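Side-chain contacts in mevalonate diphosphate decarboxylase (Legionella pneumophila, PDB 3LTO), which probably catalyses the ATP-dependent decarboxylation of mevalonate diphosphate to isopentenyl diphosphate, a step of isoprenoid biosynthesis: residues Y205-R208 and S209-A212; A195-L198 and V199-S202. All coordinates share one frame; numbering follows the deposited sequence.

Contact 1: residues Y205-R208 and S209-A212; sequences YETR and SERA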
loop_
_atom_site.group_PDB
_atom_site.type_symbol
_atom_site.label_atom_id
_atom_site.label_comp_id
_atom_site.label_asym_id
_atom_site.label_seq_id
_atom_site.Cartn_x
_atom_site.Cartn_y
_atom_site.Cartn_z
ATOM N N TYR A 205 21.302 1.370 11.987
ATOM C CA TYR A 205 20.418 1.583 10.847
ATOM C C TYR A 205 19.558 0.359 10.547
ATOM O O TYR A 205 18.347 0.462 10.368
ATOM C CB TYR A 205 21.245 1.960 9.619
ATOM C CG TYR A 205 20.452 2.045 8.338
ATOM C CD1 TYR A 205 20.244 0.915 7.550
ATOM C CD2 TYR A 205 19.906 3.257 7.912
ATOM C CE1 TYR A 205 19.518 0.985 6.373
ATOM C CE2 TYR A 205 19.174 3.338 6.734
ATOM C CZ TYR A 205 18.985 2.198 5.969
ATOM O OH TYR A 205 18.266 2.262 4.798
ATOM N N GLU A 206 20.204 -0.797 10.499
ATOM C CA GLU A 206 19.550 -2.072 10.226
ATOM C C GLU A 206 18.295 -2.310 11.066
ATOM O O GLU A 206 17.303 -2.852 10.571
ATOM C CB GLU A 206 20.548 -3.203 10.484
ATOM C CG GLU A 206 21.186 -3.095 11.882
ATOM C CD GLU A 206 22.304 -4.094 12.105
ATOM O OE1 GLU A 206 22.011 -5.307 12.147
ATOM O OE2 GLU A 206 23.475 -3.663 12.229
ATOM N N THR A 207 18.353 -1.910 12.331
ATOM C CA THR A 207 17.250 -2.090 13.273
ATOM C C THR A 207 16.380 -0.841 13.489
ATOM O O THR A 207 15.482 -0.836 14.337
ATOM C CB THR A 207 17.800 -2.515 14.641
ATOM O OG1 THR A 207 18.750 -1.535 15.088
ATOM C CG2 THR A 207 18.497 -3.890 14.544
ATOM N N ARG A 208 16.657 0.207 12.720
ATOM C CA ARG A 208 15.937 1.477 12.820
ATOM C C ARG A 208 14.410 1.413 12.616
ATOM O O ARG A 208 13.646 2.034 13.366
ATOM C CB ARG A 208 16.584 2.475 11.847
ATOM C CG ARG A 208 15.790 3.727 11.553
ATOM C CD ARG A 208 15.374 4.483 12.803
ATOM N NE ARG A 208 14.266 5.372 12.467
ATOM C CZ ARG A 208 13.390 5.863 13.335
ATOM N NH1 ARG A 208 13.475 5.565 14.627
ATOM N NH2 ARG A 208 12.404 6.633 12.895
ATOM N N SER A 209 13.958 0.660 11.620
ATOM C CA SER A 209 12.531 0.553 11.357
ATOM C C SER A 209 11.791 -0.192 12.464
ATOM O O SER A 209 10.641 0.120 12.764
ATOM C CB SER A 209 12.291 -0.123 10.005
ATOM O OG SER A 209 12.800 0.682 8.952
ATOM N N GLU A 210 12.441 -1.178 13.075
ATOM C CA GLU A 210 11.804 -1.913 14.167
ATOM C C GLU A 210 11.489 -0.945 15.298
ATOM O O GLU A 210 10.401 -0.977 15.869
ATOM C CB GLU A 210 12.724 -3.019 14.690
ATOM C CG GLU A 210 12.736 -4.282 13.851
ATOM C CD GLU A 210 14.042 -5.046 13.975
ATOM O OE1 GLU A 210 14.545 -5.202 15.108
ATOM O OE2 GLU A 210 14.565 -5.496 12.937
ATOM N N ARG A 211 12.449 -0.086 15.624
ATOM C CA ARG A 211 12.255 0.893 16.690
ATOM C C ARG A 211 11.161 1.907 16.333
ATOM O O ARG A 211 10.343 2.279 17.181
ATOM C CB ARG A 211 13.568 1.632 16.984
ATOM C CG ARG A 211 14.667 0.748 17.564
ATOM C CD ARG A 211 15.800 1.586 18.155
ATOM N NE ARG A 211 16.515 2.358 17.141
ATOM C CZ ARG A 211 17.351 1.838 16.247
ATOM N NH1 ARG A 211 17.579 0.536 16.240
ATOM N NH2 ARG A 211 17.969 2.621 15.369
ATOM N N ALA A 212 11.150 2.348 15.076
ATOM C CA ALA A 212 10.162 3.316 14.606
ATOM C C ALA A 212 8.742 2.766 14.727
ATOM O O ALA A 212 7.815 3.490 15.102
ATOM C CB ALA A 212 10.446 3.696 13.154
HETATM O O HOH W 1 14.366 -2.315 11.285
#

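Contact 2: residues A195-L198 and V199-S202; sequences AHKL and VKTS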
loop_
_atom_site.group_PDB
_atom_site.type_symbol
_atom_site.label_atom_id
_atom_site.label_comp_id
_atom_site.label_asym_id
_atom_site.label_seq_id
_atom_site.Cartn_x
_atom_site.Cartn_y
_atom_site.Cartn_z
ATOM N N ALA A 195 22.025 12.914 3.928
ATOM C CA ALA A 195 22.091 12.355 5.277
ATOM C C ALA A 195 21.359 11.018 5.312
ATOM O O ALA A 195 21.792 10.073 5.972
ATOM C CB ALA A 195 21.458 13.325 6.281
ATOM N N HIS A 196 20.242 10.953 4.598
ATOM C CA HIS A 196 19.436 9.737 4.538
ATOM C C HIS A 196 20.228 8.597 3.908
ATOM O O HIS A 196 19.964 7.427 4.177
ATOM C CB HIS A 196 18.165 9.996 3.731
ATOM C CG HIS A 196 17.178 10.886 4.420
ATOM N ND1 HIS A 196 16.082 11.417 3.777
ATOM C CD2 HIS A 196 17.106 11.316 5.702
ATOM C CE1 HIS A 196 15.376 12.135 4.631
ATOM N NE2 HIS A 196 15.976 12.090 5.807
ATOM N N LYS A 197 21.196 8.947 3.066
ATOM C CA LYS A 197 22.040 7.957 2.412
ATOM C C LYS A 197 23.168 7.524 3.348
ATOM O O LYS A 197 23.430 6.335 3.523
ATOM C CB LYS A 197 22.668 8.537 1.141
ATOM C CG LYS A 197 21.703 8.906 0.022
ATOM C CD LYS A 197 21.061 7.672 -0.611
ATOM C CE LYS A 197 20.651 7.938 -2.067
ATOM N NZ LYS A 197 19.753 9.123 -2.230
ATOM N N LEU A 198 23.830 8.501 3.957
ATOM C CA LEU A 198 24.953 8.222 4.843
ATOM C C LEU A 198 24.648 7.320 6.032
ATOM O O LEU A 198 25.494 6.522 6.439
ATOM C CB LEU A 198 25.560 9.538 5.338
ATOM C CG LEU A 198 26.137 10.438 4.243
ATOM C CD1 LEU A 198 26.612 11.752 4.845
ATOM C CD2 LEU A 198 27.285 9.724 3.550
ATOM N N VAL A 199 23.443 7.429 6.579
ATOM C CA VAL A 199 23.071 6.630 7.742
ATOM C C VAL A 199 23.048 5.120 7.538
ATOM O O VAL A 199 22.896 4.372 8.502
ATOM C CB VAL A 199 21.701 7.074 8.313
ATOM C CG1 VAL A 199 21.834 8.437 8.961
ATOM C CG2 VAL A 199 20.663 7.116 7.210
ATOM N N LYS A 200 23.198 4.669 6.297
ATOM C CA LYS A 200 23.199 3.235 6.018
ATOM C C LYS A 200 24.384 2.542 6.693
ATOM O O LYS A 200 24.327 1.347 6.990
ATOM C CB LYS A 200 23.249 2.972 4.506
ATOM C CG LYS A 200 21.889 2.936 3.819
ATOM C CD LYS A 200 21.570 4.217 3.061
ATOM C CE LYS A 200 20.232 4.096 2.319
ATOM N NZ LYS A 200 19.841 5.322 1.543
ATOM N N THR A 201 25.448 3.303 6.944
ATOM C CA THR A 201 26.646 2.766 7.576
ATOM C C THR A 201 26.573 2.685 9.103
ATOM O O THR A 201 27.438 2.084 9.745
ATOM C CB THR A 201 27.885 3.586 7.180
ATOM O OG1 THR A 201 28.093 3.471 5.767
ATOM C CG2 THR A 201 29.122 3.060 7.890
ATOM N N SER A 202 25.555 3.292 9.696
ATOM C CA SER A 202 25.426 3.220 11.142
ATOM C C SER A 202 25.059 1.795 11.532
ATOM O O SER A 202 24.303 1.126 10.825
ATOM C CB SER A 202 24.339 4.164 11.638
ATOM O OG SER A 202 24.108 3.943 13.017
HETATM O O HOH W 2 28.223 6.067 5.327
#

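Contact 1: residues Y205-R208 and S209-A212
Arg211 folds its side chain back over the first turn of helix 208-224 and meets Thr207 there. Its NH1 donates to Thr207 OG1 at 2.6 Å, with OG1 at the edge of the guanidinium and only 2° out of its plane, although the N-H is bent away from the oxygen (136°). A chi3 of -65° makes the reversal: it turns the group back toward the helix start, where one face lies over Arg208 CA, 3.5 Å from Arg211 NH2. The N-cap residue of the helix is Thr207, yet its hydroxyl does no capping and is spent on Arg211 and on Phe204 O. A water bridges the start of the helix, accepting from Glu210 N at 2.9 Å and donating to Glu206 O at 3.1 Å. The Arg208 side chain crosses that of Arg211 roughly at right angles. Its guanidinium lays one face on Ala212 CB, 3.5 Å from NH2, one helical turn on, while Ala212 N donates to Arg208 O at 3.0 Å. Asp241 forms salt bridges with both arginines, which probably eases the approach of two like charges, and Glu238 pairs with Arg208 NH2.

Contact 2: residues A195-L198 and V199-S202
Lys200 lies back along Lys197 where helix 192-198 tightens into a 3-10 turn at its C-terminal end, in the C-terminal domain of this GHMP-type fold. The change of winding shows in the backbone: Val199 N still reaches four residues back to Ala195 O at 3.2 Å, whereas Thr201 N reaches three back to Leu198 O at 3.3 Å. Along the Lys200 side chain, CB and then CG pass Lys197 O, CB at 3.5 Å. The chain bends at chi2 (102°) and is extended beyond it; CD stays beside the same carbonyl, though its modelled position there is doubtful. CE comes next to His196 O, 3.8 Å away, and NZ makes a weak hydrogen bond to that oxygen at 3.4 Å. The ammonium also touches Lys197 CD, since the two lysines lie side by side and point the same way. Their NZ atoms are 5.4 Å apart. On the buried side, Val199 sets both methyls against the carbonyl of Ala195 and packs on Leu245 and Phe246 of helix 228-247. Over the same turn, a water donates to Leu198 O and lies 2.6 Å from Thr201 OG1.

The two contacts lie in series along one length of chain, contact 2 at the end of helix 192-198 and contact 1 at the start of helix 208-224, with centres about 13 Å apart. Tyr205 joins them: its CB lies 3.1 Å from Val199 O, and its OH packs 3.7 Å from Lys200 CE. Both also rest on helix 228-247, where Leu245 is touched by Arg208 and Arg211 from contact 1 and by Val199 and Ser202 from contact 2. Met17 meets Arg208 of one and His196 of the other. The His196 side chain is about 4 Å from a bound sulfate, probably from the crystallisation liquor, which may mark an anion pocket.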